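PDB 6WG5: ectonucleoside triphosphate diphosphohydrolase 4 from Homo sapiens, which belongs to the GDA1/CD39 nucleoside phosphatase family and probably shares the fold of the actin-like ATPase clan. Local coordinates for residues Ile44-Gly49 against Ser53-Tyr58; Pro61-Asn64 against Leu70-Ile73; Glu175-Trp180 against Ala256-Gly261; Ile183-Gly188 against Trp479-Ile484; Glu380-Ser385 against Leu470-Lys475. One frame throughout, in Å; residues are numbered along the deposited sequence.

Overall arrangement
Interactions 3 and 4 use two helices, 172-186 and 479-487, which lie between two mixed sheets, consistent with the actin-like fold; interactions 1 and 5 flank them. Interaction 1 is a hairpin of the first sheet and meets interaction 4 through a probable hydrogen bond, Tyr-58 OH to Thr-480 OG1 at 2.6 Å. Interaction 4 joins the two helices; interaction 3 seats helix 172-186 on the second sheet, its centre about 9 Å from that of interaction 4. Interaction 5, nested in the loop that interaction 4 closes, meets it where Ile-183 CD1 lies 3.7 Å from Phe-384 CZ. Interaction 2, at the outer end of the hairpin, touches interactions 1, 3 and 4.

Interaction 1 of 5, residues Ile44-Gly49 against Ser53-Tyr58; sequences IVVDCG and SRVFVY
Val-45 and Phe-56 face each other in a beta hairpin, where strand 44-48 runs antiparallel to strand 53-58 in a mixed sheet. They form a hydrogen-bonded pair, with Val-45 N to Phe-56 O at 3.0 Å and Phe-56 N to Val-45 O at 2.8 Å. Asp-47 and Arg-54 repeat the pattern two residues on and add a salt bridge between Asp-47 OD2 and Arg-54 NH1 at 2.6 Å. The two side chains run alongside each other. Arg-54 bends at its second torsion (chi2 89°), which folds the guanidinium back over the neighbouring strand. OD2 lies near the guanidinium plane, yet the nitrogen comes from above the carboxylate plane, and the two planes are 60° apart. On the other face, Ile-44 CG2 packs on Val-55 CG2 at 3.6 Å, and Val-46 CG2 reaches the same methyl at 4.0 Å, so one valine branch is shared by two residues across the strand pair.

Around this first shell, strand 127-131 pairs with the other edge of strand 40-48, and its side chains touch Ile-44, Val-46 and Cys-48. Helix 479-487 lies against Val-45, Asp-47, Phe-56 and Tyr-58, and the Tyr-58 hydroxyl is hydrogen-bonded to Thr-480 OG1. The Tyr-58 ring also reaches the facing strand, with CE2 lying 4.1 Å from Val-45 CG2.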
# COMPACT_ATOMS: atom_id res chain seq x y z
N ILE A 44 -15.82 -13.20 -2.10
CA ILE A 44 -14.59 -13.68 -2.72
C ILE A 44 -13.98 -12.55 -3.54
O ILE A 44 -14.68 -11.89 -4.31
CB ILE A 44 -14.85 -14.91 -3.61
CG1 ILE A 44 -15.47 -16.05 -2.79
CG2 ILE A 44 -13.55 -15.40 -4.24
CD1 ILE A 44 -16.32 -16.99 -3.60
N VAL A 45 -12.68 -12.33 -3.36
CA VAL A 45 -11.93 -11.32 -4.09
C VAL A 45 -10.70 -11.98 -4.70
O VAL A 45 -10.00 -12.73 -4.02
CB VAL A 45 -11.51 -10.15 -3.19
CG1 VAL A 45 -10.83 -9.06 -4.01
CG2 VAL A 45 -12.72 -9.59 -2.45
N VAL A 46 -10.45 -11.70 -5.98
CA VAL A 46 -9.26 -12.19 -6.67
C VAL A 46 -8.37 -10.99 -6.97
O VAL A 46 -8.80 -10.04 -7.64
CB VAL A 46 -9.62 -12.94 -7.96
CG1 VAL A 46 -8.37 -13.26 -8.77
CG2 VAL A 46 -10.38 -14.21 -7.64
N ASP A 47 -7.14 -11.03 -6.46
CA ASP A 47 -6.13 -10.03 -6.78
C ASP A 47 -5.33 -10.53 -7.98
O ASP A 47 -4.54 -11.47 -7.86
CB ASP A 47 -5.22 -9.78 -5.58
CG ASP A 47 -3.97 -9.00 -5.93
OD1 ASP A 47 -3.97 -8.30 -6.97
OD2 ASP A 47 -2.98 -9.09 -5.17
N CYS A 48 -5.53 -9.90 -9.14
CA CYS A 48 -4.84 -10.27 -10.37
C CYS A 48 -3.66 -9.32 -10.56
O CYS A 48 -3.78 -8.28 -11.21
CB CYS A 48 -5.79 -10.24 -11.56
SG CYS A 48 -6.91 -11.65 -11.66
N GLY A 49 -2.51 -9.70 -10.00
CA GLY A 49 -1.31 -8.90 -10.12
C GLY A 49 -0.47 -9.28 -11.33
O GLY A 49 -0.85 -10.12 -12.15
N SER A 53 -1.72 -14.35 -9.39
CA SER A 53 -3.07 -14.06 -8.94
C SER A 53 -3.33 -14.77 -7.62
O SER A 53 -2.85 -15.89 -7.41
CB SER A 53 -4.11 -14.49 -9.98
OG SER A 53 -3.96 -13.75 -11.18
N ARG A 54 -4.08 -14.11 -6.74
CA ARG A 54 -4.43 -14.66 -5.44
C ARG A 54 -5.92 -14.47 -5.20
O ARG A 54 -6.52 -13.50 -5.67
CB ARG A 54 -3.63 -13.99 -4.31
CG ARG A 54 -2.17 -13.73 -4.65
CD ARG A 54 -1.97 -12.37 -5.30
NE ARG A 54 -0.71 -12.28 -6.02
CZ ARG A 54 -0.25 -11.18 -6.62
NH1 ARG A 54 -0.96 -10.06 -6.57
NH2 ARG A 54 0.91 -11.20 -7.25
N VAL A 55 -6.51 -15.40 -4.46
CA VAL A 55 -7.93 -15.36 -4.12
C VAL A 55 -8.07 -15.36 -2.61
O VAL A 55 -7.34 -16.08 -1.91
CB VAL A 55 -8.69 -16.55 -4.74
CG1 VAL A 55 -8.05 -17.87 -4.35
CG2 VAL A 55 -10.16 -16.53 -4.33
N PHE A 56 -9.00 -14.55 -2.10
CA PHE A 56 -9.28 -14.46 -0.68
C PHE A 56 -10.77 -14.67 -0.46
O PHE A 56 -11.59 -14.07 -1.16
CB PHE A 56 -8.87 -13.10 -0.11
CG PHE A 56 -7.43 -12.75 -0.34
CD1 PHE A 56 -6.49 -12.92 0.66
CD2 PHE A 56 -7.02 -12.23 -1.56
CE1 PHE A 56 -5.16 -12.59 0.44
CE2 PHE A 56 -5.69 -11.90 -1.78
CZ PHE A 56 -4.77 -12.08 -0.78
N VAL A 57 -11.12 -15.52 0.49
CA VAL A 57 -12.51 -15.72 0.90
C VAL A 57 -12.72 -14.98 2.21
O VAL A 57 -12.01 -15.23 3.20
CB VAL A 57 -12.85 -17.21 1.04
CG1 VAL A 57 -14.31 -17.38 1.47
CG2 VAL A 57 -12.60 -17.94 -0.27
N TYR A 58 -13.68 -14.07 2.23
CA TYR A 58 -14.06 -13.33 3.42
C TYR A 58 -15.46 -13.74 3.85
O TYR A 58 -16.32 -14.04 3.02
CB TYR A 58 -14.02 -11.82 3.18
CG TYR A 58 -12.65 -11.30 2.81
CD1 TYR A 58 -11.75 -10.93 3.80
CD2 TYR A 58 -12.26 -11.18 1.49
CE1 TYR A 58 -10.49 -10.45 3.47
CE2 TYR A 58 -11.01 -10.71 1.15
CZ TYR A 58 -10.13 -10.34 2.15
OH TYR A 58 -8.88 -9.87 1.82

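Interaction 2 of 5, residues Pro61-Asn64 against Leu70-Ile73; sequences PRHN and LLDI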
# COMPACT_ATOMS: atom_id res chain seq x y z
N PRO A 61 -20.72 -12.28 9.98
CA PRO A 61 -22.02 -12.66 10.53
C PRO A 61 -23.08 -11.64 10.12
O PRO A 61 -22.80 -10.64 9.47
CB PRO A 61 -21.77 -12.65 12.04
CG PRO A 61 -20.74 -11.58 12.22
CD PRO A 61 -19.87 -11.61 10.99
N ARG A 62 -24.32 -11.92 10.52
CA ARG A 62 -25.41 -11.02 10.20
C ARG A 62 -25.15 -9.64 10.81
O ARG A 62 -24.60 -9.52 11.90
CB ARG A 62 -26.74 -11.58 10.71
CG ARG A 62 -27.95 -10.74 10.33
CD ARG A 62 -29.23 -11.29 10.92
NE ARG A 62 -29.44 -12.69 10.56
CZ ARG A 62 -29.81 -13.11 9.35
NH1 ARG A 62 -30.01 -12.24 8.37
NH2 ARG A 62 -29.97 -14.41 9.12
N HIS A 63 -25.56 -8.61 10.08
CA HIS A 63 -25.42 -7.24 10.57
C HIS A 63 -26.38 -7.01 11.74
O HIS A 63 -27.54 -7.42 11.71
CB HIS A 63 -25.70 -6.25 9.44
CG HIS A 63 -25.33 -4.84 9.77
ND1 HIS A 63 -26.22 -3.95 10.34
CD2 HIS A 63 -24.18 -4.16 9.58
CE1 HIS A 63 -25.62 -2.79 10.51
NE2 HIS A 63 -24.39 -2.88 10.06
N ASN A 64 -25.88 -6.33 12.78
CA ASN A 64 -26.62 -6.15 14.02
C ASN A 64 -27.74 -5.12 13.93
O ASN A 64 -28.39 -4.85 14.94
CB ASN A 64 -25.66 -5.76 15.15
CG ASN A 64 -24.86 -4.51 14.84
OD1 ASN A 64 -25.24 -3.72 13.97
ND2 ASN A 64 -23.75 -4.32 15.54
N LEU A 70 -20.32 -0.99 10.35
CA LEU A 70 -20.02 -1.70 9.13
C LEU A 70 -20.12 -3.21 9.37
O LEU A 70 -20.28 -3.67 10.50
CB LEU A 70 -18.63 -1.35 8.61
CG LEU A 70 -18.27 0.14 8.54
CD1 LEU A 70 -16.88 0.30 7.95
CD2 LEU A 70 -19.29 0.90 7.73
N LEU A 71 -20.00 -3.97 8.29
CA LEU A 71 -19.97 -5.42 8.41
C LEU A 71 -18.72 -5.86 9.17
O LEU A 71 -17.67 -5.21 9.12
CB LEU A 71 -20.01 -6.08 7.03
CG LEU A 71 -21.29 -5.88 6.21
CD1 LEU A 71 -21.14 -6.52 4.84
CD2 LEU A 71 -22.50 -6.44 6.94
N ASP A 72 -18.85 -6.98 9.88
CA ASP A 72 -17.73 -7.54 10.64
C ASP A 72 -17.00 -8.56 9.76
O ASP A 72 -16.99 -9.76 10.01
CB ASP A 72 -18.23 -8.16 11.93
CG ASP A 72 -17.13 -8.37 12.95
OD1 ASP A 72 -15.95 -8.16 12.59
OD2 ASP A 72 -17.44 -8.74 14.10
N ILE A 73 -16.36 -8.04 8.72
CA ILE A 73 -15.72 -8.87 7.71
C ILE A 73 -14.40 -9.40 8.24
O ILE A 73 -13.61 -8.67 8.86
CB ILE A 73 -15.53 -8.09 6.40
CG1 ILE A 73 -16.89 -7.70 5.83
CG2 ILE A 73 -14.72 -8.91 5.39
CD1 ILE A 73 -16.83 -6.99 4.49
O HOH W 1 -21.55 -8.27 10.33
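His-63 and Leu-71 cross at about a right angle, the leucine coming to the edge of the imidazole and not over its face. Leu-71 CD2 lies near the ring plane, 3.9 Å from His-63 CD2. With its CG anti to the backbone N (chi1 -169°), His-63 swings its ring across to the facing chain. Asn-64 OD1, itself bonded to Asn-66 N, sits over one face of the imidazole toward the rim, 3.5 Å above its plane.

At the other end Pro-61 and Asp-72 meet at a slant, ring carbon against the first side-chain carbon, with Pro-61 CD 3.9 Å from Asp-72 CB. Between the two pairs a water joins the backbones: it donates to Pro-61 O at 2.8 Å and accepts from Asp-72 N at 3.0 Å. Asp-72 is also the centre of an inverse gamma turn, closed by a weak bond from Ile-73 N to Leu-71 O.

Both segments belong to the loop that links strands 53-61 and 74-75, and helix 492-496 packs on His-63 and Leu-71. His-63 ND1 is bonded to Gly-65 N and NE2 to Asp-69 O. Because a backbone N-H donates and a carbonyl accepts, this pairing favours a neutral imidazole with its proton on NE2.

Interaction 3 of 5, residues Glu175-Trp180 against Ala256-Gly261; sequences EGVYAW and AEFNLG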
# COMPACT_ATOMS: atom_id res chain seq x y z
N GLU A 175 -6.43 1.22 -5.84
CA GLU A 175 -5.66 0.28 -5.03
C GLU A 175 -5.19 0.94 -3.74
O GLU A 175 -5.22 0.33 -2.67
CB GLU A 175 -4.48 -0.25 -5.83
CG GLU A 175 -3.90 -1.54 -5.29
CD GLU A 175 -2.66 -1.98 -6.04
OE1 GLU A 175 -2.41 -1.46 -7.15
OE2 GLU A 175 -1.93 -2.85 -5.52
N GLY A 176 -4.76 2.20 -3.82
CA GLY A 176 -4.35 2.92 -2.63
C GLY A 176 -5.50 3.14 -1.67
O GLY A 176 -5.35 2.99 -0.45
N VAL A 177 -6.67 3.51 -2.19
CA VAL A 177 -7.85 3.70 -1.34
C VAL A 177 -8.20 2.39 -0.64
O VAL A 177 -8.39 2.35 0.58
CB VAL A 177 -9.03 4.23 -2.16
CG1 VAL A 177 -10.28 4.35 -1.28
CG2 VAL A 177 -8.69 5.58 -2.76
N TYR A 178 -8.29 1.30 -1.41
CA TYR A 178 -8.63 0.01 -0.82
C TYR A 178 -7.64 -0.38 0.27
O TYR A 178 -8.04 -0.89 1.33
CB TYR A 178 -8.67 -1.07 -1.90
CG TYR A 178 -9.84 -0.96 -2.87
CD1 TYR A 178 -11.05 -0.40 -2.49
CD2 TYR A 178 -9.72 -1.42 -4.18
CE1 TYR A 178 -12.11 -0.30 -3.37
CE2 TYR A 178 -10.78 -1.33 -5.06
CZ TYR A 178 -11.97 -0.77 -4.65
OH TYR A 178 -13.02 -0.67 -5.54
N ALA A 179 -6.35 -0.16 0.04
CA ALA A 179 -5.36 -0.47 1.07
C ALA A 179 -5.54 0.43 2.29
O ALA A 179 -5.38 -0.02 3.43
CB ALA A 179 -3.95 -0.33 0.50
N TRP A 180 -5.87 1.70 2.06
CA TRP A 180 -6.11 2.61 3.18
C TRP A 180 -7.33 2.18 3.99
O TRP A 180 -7.31 2.24 5.22
CB TRP A 180 -6.28 4.04 2.66
CG TRP A 180 -6.53 5.05 3.73
CD1 TRP A 180 -5.60 5.77 4.41
CD2 TRP A 180 -7.81 5.46 4.23
NE1 TRP A 180 -6.22 6.60 5.31
CE2 TRP A 180 -7.57 6.43 5.22
CE3 TRP A 180 -9.13 5.10 3.94
CZ2 TRP A 180 -8.60 7.05 5.92
CZ3 TRP A 180 -10.15 5.71 4.63
CH2 TRP A 180 -9.89 6.67 5.62
N ALA A 256 -9.94 11.00 -3.51
CA ALA A 256 -11.08 10.10 -3.61
C ALA A 256 -12.08 10.45 -2.53
O ALA A 256 -11.71 10.61 -1.36
CB ALA A 256 -10.63 8.64 -3.47
N GLU A 257 -13.35 10.59 -2.92
CA GLU A 257 -14.43 10.89 -2.00
C GLU A 257 -15.46 9.78 -2.09
O GLU A 257 -16.06 9.57 -3.16
CB GLU A 257 -15.06 12.25 -2.31
CG GLU A 257 -14.24 13.41 -1.79
CD GLU A 257 -14.45 14.68 -2.58
OE1 GLU A 257 -13.44 15.26 -3.04
OE2 GLU A 257 -15.62 15.10 -2.76
N PHE A 258 -15.67 9.06 -0.99
CA PHE A 258 -16.52 7.88 -0.98
C PHE A 258 -17.26 7.81 0.35
O PHE A 258 -16.97 8.55 1.29
CB PHE A 258 -15.70 6.61 -1.22
CG PHE A 258 -14.57 6.43 -0.26
CD1 PHE A 258 -14.74 5.72 0.92
CD2 PHE A 258 -13.32 6.98 -0.52
CE1 PHE A 258 -13.70 5.56 1.81
CE2 PHE A 258 -12.28 6.81 0.36
CZ PHE A 258 -12.46 6.10 1.53
N ASN A 259 -18.21 6.88 0.41
CA ASN A 259 -19.05 6.67 1.59
C ASN A 259 -19.03 5.18 1.92
O ASN A 259 -19.47 4.36 1.11
CB ASN A 259 -20.48 7.15 1.34
CG ASN A 259 -21.33 7.13 2.59
OD1 ASN A 259 -20.92 6.59 3.63
ND2 ASN A 259 -22.53 7.69 2.50
N LEU A 260 -18.52 4.84 3.11
CA LEU A 260 -18.42 3.44 3.51
C LEU A 260 -19.71 2.91 4.12
O LEU A 260 -19.87 1.69 4.22
CB LEU A 260 -17.28 3.25 4.50
CG LEU A 260 -15.89 3.02 3.92
CD1 LEU A 260 -14.84 3.16 5.00
CD2 LEU A 260 -15.81 1.65 3.27
N GLY A 261 -20.61 3.79 4.55
CA GLY A 261 -21.86 3.35 5.14
C GLY A 261 -22.86 2.89 4.11
O GLY A 261 -22.67 3.03 2.90
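Val-177 points at the ring of Phe-258 from the opposite direction, its CG1 methyl 3.6 Å from CE2. The second methyl branch turns to the residue two places earlier on the strand, with Val-177 CG2 3.7 Å from Ala-256 CB. One turn further along the helix, Trp-180 brings its six-membered ring to the edge of the same phenylalanine: Trp-180 CZ3 lies in the Phe-258 plane, 3.9 Å from CZ. The phenyl group reaches this spot because its CG stands between the backbone N and the carbonyl carbon (chi1 55°). No hydrogen bond crosses the contact, which is wholly apolar.

Beyond Phe-258 the strand gives way to an Asx turn, in which Asn-259 OD1 accepts from Gly-261 N at 3.0 Å. Strand 255-259 is an outermost strand of its sheet, and its neighbour 270-279 offers Val-273 and Val-275 to the same helix face. Helix 175-180 crosses strand 256-259 at 48°, with axes 10.6 Å apart, a helix layered on a mixed sheet as in the alpha/beta domains of the actin-like clan.

Interaction 4 of 5, residues Ile183-Gly188 against Trp479-Ile484; sequences INFVLG and WTLGAI
Phe-185 O accepts the backbone N-H of Gly-188 at 2.9 Å, with Arg-22 NH2 as a weak further donor, while the ring of the same residue packs on Leu-481 of helix 479-484. The Gly-188 bond belongs to a Schellman motif that closes helix 172-186, and the positive phi of Gly-188 (79°) suits glycine.

Across the contact, Leu-481 does the touching with a single branch. Its CD2 methyl lies 3.7 Å from Val-186 CG1 and 4.1 Å from Phe-185 CD2, set between the valine branch and the phenyl ring. Phe-185 and Leu-481 meet at about a right angle. Leu-481 has its CG anti to the backbone N (chi1 176°), which carries the isobutyl group straight across to the last turn of the facing helix. Val-186 presents CG1, the branch beside its own backbone N. The closest CA atoms of the two segments are those of Phe-185 and Gly-482, 7.7 Å apart.

Further back along helix 172-186, Tyr-178 and Ala-179 rest on Trp-479 and Tyr-178 also on Ala-483, so the helices stay together beyond these residues. Helix 479-487 also meets strands 40-48 and 53-61, where Ile-484 touches Val-45 and Tyr-58. No hydrogen bond crosses between the two segments: the Asn-184 amide bonds to Ala-220 N and Trp-180 O, and the junction itself depends on van der Waals packing of aliphatic and aromatic carbon.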
# COMPACT_ATOMS: atom_id res chain seq x y z
N ILE A 183 -6.37 -1.10 6.27
CA ILE A 183 -5.62 -0.93 7.51
C ILE A 183 -6.48 -0.26 8.57
O ILE A 183 -6.50 -0.68 9.73
CB ILE A 183 -4.31 -0.15 7.25
CG1 ILE A 183 -3.47 -0.12 8.52
CG2 ILE A 183 -4.61 1.28 6.77
CD1 ILE A 183 -2.13 0.58 8.37
N ASN A 184 -7.21 0.79 8.19
CA ASN A 184 -8.03 1.50 9.17
C ASN A 184 -9.17 0.63 9.67
O ASN A 184 -9.62 0.79 10.81
CB ASN A 184 -8.57 2.79 8.57
CG ASN A 184 -7.52 3.89 8.54
OD1 ASN A 184 -7.30 4.57 9.54
ND2 ASN A 184 -6.87 4.05 7.39
N PHE A 185 -9.65 -0.30 8.85
CA PHE A 185 -10.71 -1.19 9.29
C PHE A 185 -10.22 -2.11 10.41
O PHE A 185 -10.84 -2.18 11.48
CB PHE A 185 -11.23 -2.01 8.11
CG PHE A 185 -12.36 -2.92 8.47
CD1 PHE A 185 -13.60 -2.41 8.80
CD2 PHE A 185 -12.18 -4.29 8.49
CE1 PHE A 185 -14.64 -3.24 9.13
CE2 PHE A 185 -13.22 -5.14 8.82
CZ PHE A 185 -14.46 -4.61 9.14
N VAL A 186 -9.11 -2.81 10.19
CA VAL A 186 -8.59 -3.71 11.22
C VAL A 186 -8.19 -2.93 12.46
O VAL A 186 -8.29 -3.43 13.58
CB VAL A 186 -7.41 -4.54 10.67
CG1 VAL A 186 -7.87 -5.42 9.52
CG2 VAL A 186 -6.26 -3.65 10.24
N LEU A 187 -7.72 -1.69 12.28
CA LEU A 187 -7.40 -0.84 13.42
C LEU A 187 -8.64 -0.30 14.13
O LEU A 187 -8.51 0.35 15.17
CB LEU A 187 -6.52 0.33 12.98
CG LEU A 187 -5.10 -0.01 12.51
CD1 LEU A 187 -4.36 1.25 12.12
CD2 LEU A 187 -4.32 -0.76 13.58
N GLY A 188 -9.83 -0.55 13.59
CA GLY A 188 -11.06 -0.14 14.24
C GLY A 188 -11.42 1.32 14.07
O GLY A 188 -12.25 1.83 14.83
N TRP A 479 -5.30 -5.17 0.85
CA TRP A 479 -6.11 -4.20 0.12
C TRP A 479 -7.38 -4.84 -0.40
O TRP A 479 -8.39 -4.15 -0.59
CB TRP A 479 -5.31 -3.56 -1.02
CG TRP A 479 -5.01 -4.44 -2.20
CD1 TRP A 479 -3.84 -5.07 -2.48
CD2 TRP A 479 -5.91 -4.78 -3.27
NE1 TRP A 479 -3.94 -5.78 -3.65
CE2 TRP A 479 -5.20 -5.62 -4.16
CE3 TRP A 479 -7.23 -4.45 -3.57
CZ2 TRP A 479 -5.77 -6.14 -5.31
CZ3 TRP A 479 -7.80 -4.97 -4.72
CH2 TRP A 479 -7.07 -5.80 -5.58
N THR A 480 -7.36 -6.16 -0.62
CA THR A 480 -8.58 -6.86 -1.00
C THR A 480 -9.64 -6.77 0.10
O THR A 480 -10.84 -6.85 -0.18
CB THR A 480 -8.27 -8.33 -1.31
OG1 THR A 480 -7.57 -8.92 -0.20
CG2 THR A 480 -7.41 -8.44 -2.56
N LEU A 481 -9.21 -6.61 1.36
CA LEU A 481 -10.16 -6.46 2.45
C LEU A 481 -10.91 -5.13 2.34
O LEU A 481 -12.12 -5.07 2.58
CB LEU A 481 -9.44 -6.56 3.79
CG LEU A 481 -10.29 -6.32 5.04
CD1 LEU A 481 -11.47 -7.28 5.10
CD2 LEU A 481 -9.43 -6.44 6.28
N GLY A 482 -10.20 -4.05 2.00
CA GLY A 482 -10.87 -2.79 1.76
C GLY A 482 -11.77 -2.84 0.55
O GLY A 482 -12.79 -2.14 0.50
N ALA A 483 -11.42 -3.65 -0.45
CA ALA A 483 -12.25 -3.79 -1.63
C ALA A 483 -13.57 -4.47 -1.30
O ALA A 483 -14.65 -3.95 -1.61
CB ALA A 483 -11.50 -4.57 -2.71
N ILE A 484 -13.51 -5.65 -0.67
CA ILE A 484 -14.74 -6.34 -0.28
C ILE A 484 -15.57 -5.47 0.64
O ILE A 484 -16.80 -5.44 0.55
CB ILE A 484 -14.40 -7.70 0.37
CG1 ILE A 484 -15.67 -8.53 0.57
CG2 ILE A 484 -13.69 -7.51 1.70
CD1 ILE A 484 -16.10 -9.29 -0.66

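Interaction 5 of 5, residues Glu380-Ser385 against Leu470-Lys475; sequences EFYGFS and LQVYDK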
# COMPACT_ATOMS: atom_id res chain seq x y z
N GLU A 380 -1.19 10.49 12.21
CA GLU A 380 -0.38 9.30 12.42
C GLU A 380 -0.26 8.56 11.10
O GLU A 380 -1.18 8.59 10.27
CB GLU A 380 -0.96 8.38 13.50
CG GLU A 380 -2.34 7.84 13.19
CD GLU A 380 -2.93 7.03 14.32
OE1 GLU A 380 -2.29 6.04 14.74
OE2 GLU A 380 -4.03 7.39 14.81
N PHE A 381 0.88 7.90 10.90
CA PHE A 381 1.16 7.17 9.67
C PHE A 381 1.81 5.84 10.00
O PHE A 381 2.52 5.70 11.00
CB PHE A 381 2.09 7.96 8.74
CG PHE A 381 1.40 9.03 7.94
CD1 PHE A 381 1.09 8.82 6.61
CD2 PHE A 381 1.07 10.24 8.53
CE1 PHE A 381 0.46 9.80 5.87
CE2 PHE A 381 0.44 11.22 7.79
CZ PHE A 381 0.13 11.01 6.46
N TYR A 382 1.55 4.85 9.15
CA TYR A 382 2.29 3.59 9.14
C TYR A 382 3.24 3.58 7.95
O TYR A 382 2.88 4.04 6.86
CB TYR A 382 1.34 2.39 9.06
CG TYR A 382 0.76 1.97 10.39
CD1 TYR A 382 1.17 0.80 11.01
CD2 TYR A 382 -0.20 2.74 11.02
CE1 TYR A 382 0.64 0.41 12.22
CE2 TYR A 382 -0.74 2.36 12.24
CZ TYR A 382 -0.32 1.19 12.83
OH TYR A 382 -0.85 0.81 14.04
N GLY A 383 4.44 3.07 8.17
CA GLY A 383 5.44 2.95 7.12
C GLY A 383 5.70 1.49 6.80
O GLY A 383 6.01 0.69 7.69
N PHE A 384 5.56 1.14 5.52
CA PHE A 384 5.68 -0.23 5.07
C PHE A 384 6.86 -0.37 4.12
O PHE A 384 7.46 0.61 3.67
CB PHE A 384 4.39 -0.70 4.38
CG PHE A 384 3.21 -0.76 5.30
CD1 PHE A 384 3.06 -1.81 6.18
CD2 PHE A 384 2.24 0.24 5.27
CE1 PHE A 384 1.96 -1.87 7.03
CE2 PHE A 384 1.15 0.18 6.11
CZ PHE A 384 1.01 -0.87 6.99
N SER A 385 7.20 -1.63 3.82
CA SER A 385 8.27 -1.99 2.88
C SER A 385 9.57 -1.35 3.35
O SER A 385 9.98 -1.60 4.49
CB SER A 385 7.81 -1.61 1.47
OG SER A 385 6.74 -2.44 1.06
N LEU A 470 5.81 -4.26 9.23
CA LEU A 470 5.58 -5.19 8.13
C LEU A 470 4.15 -5.68 8.09
O LEU A 470 3.64 -5.99 7.00
CB LEU A 470 6.53 -6.39 8.26
CG LEU A 470 7.08 -7.01 6.98
CD1 LEU A 470 7.80 -5.98 6.11
CD2 LEU A 470 8.01 -8.15 7.33
N GLN A 471 3.48 -5.74 9.23
CA GLN A 471 2.10 -6.20 9.31
C GLN A 471 1.41 -5.48 10.46
O GLN A 471 2.05 -4.79 11.26
CB GLN A 471 2.04 -7.72 9.48
CG GLN A 471 2.96 -8.28 10.54
CD GLN A 471 3.07 -9.80 10.47
OE1 GLN A 471 2.84 -10.40 9.43
NE2 GLN A 471 3.41 -10.42 11.60
N VAL A 472 0.09 -5.64 10.53
CA VAL A 472 -0.73 -5.01 11.55
C VAL A 472 -1.51 -6.10 12.27
O VAL A 472 -2.14 -6.95 11.62
CB VAL A 472 -1.69 -3.96 10.94
CG1 VAL A 472 -2.47 -3.26 12.04
CG2 VAL A 472 -0.91 -2.96 10.11
N TYR A 473 -1.46 -6.08 13.60
CA TYR A 473 -2.06 -7.14 14.41
C TYR A 473 -1.62 -8.51 13.90
O TYR A 473 -2.42 -9.45 13.81
CB TYR A 473 -3.59 -7.00 14.44
CG TYR A 473 -4.07 -5.74 15.12
CD1 TYR A 473 -3.32 -5.13 16.12
CD2 TYR A 473 -5.27 -5.15 14.76
CE1 TYR A 473 -3.76 -3.98 16.74
CE2 TYR A 473 -5.72 -3.99 15.38
CZ TYR A 473 -4.95 -3.41 16.37
OH TYR A 473 -5.38 -2.26 17.00
N ASP A 474 -0.34 -8.61 13.55
CA ASP A 474 0.29 -9.87 13.16
C ASP A 474 -0.32 -10.45 11.89
O ASP A 474 -0.33 -11.67 11.70
CB ASP A 474 0.23 -10.89 14.30
CG ASP A 474 1.07 -10.47 15.50
OD1 ASP A 474 2.31 -10.56 15.41
OD2 ASP A 474 0.49 -10.05 16.52
N LYS A 475 -0.84 -9.59 11.01
CA LYS A 475 -1.38 -10.02 9.73
C LYS A 475 -1.05 -8.99 8.67
O LYS A 475 -1.06 -7.79 8.93
CB LYS A 475 -2.90 -10.23 9.80
CG LYS A 475 -3.33 -11.36 10.72
CD LYS A 475 -4.83 -11.60 10.65
CE LYS A 475 -5.28 -12.63 11.67
NZ LYS A 475 -6.76 -12.80 11.68
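Tyr-382 and Phe-384, two residues apart on strand 381-385, both turn their rings to Val-472 in the connection that leads from strand 466-468 to helix 479-487. The strand is an inner member of a mixed sheet, running parallel to both its neighbours, 221-225 and 466-468. The connection itself folds into a type I' beta turn from Val-472 to Lys-475.

The apolar contacts converge on one methyl. Val-472 CG2 lies 4.3 Å from Tyr-382 CE1 and 4.2 Å from Phe-384 CZ, approaching the phenylalanine at its edge, near the ring plane, and the tyrosine at an oblique angle. Phe-384 holds its CG beside the backbone N (chi1 -65°), a setting that sends the ring across to the loop. Ile-183 of helix 172-186 and Leu-187, four residues on, pack on the same residues: both touch Tyr-382 and Val-472, and Ile-183 also reaches Phe-384.

No hydrogen bond crosses the contact. The strand pairs through its backbone with 221-225, Tyr-382 bonding to Gly-221 and Leu-223. Within the loop two backbone bonds close the turn, Lys-475 N to Val-472 O at 3.0 Å and Val-472 N to Lys-475 O at 2.9 Å, which fix the valine at the mouth of the turn.

One backbone oxygen also borders an aromatic ring. Leu-470 O sits near the plane of Phe-384, at the ring edge, 4.3 Å from CD1.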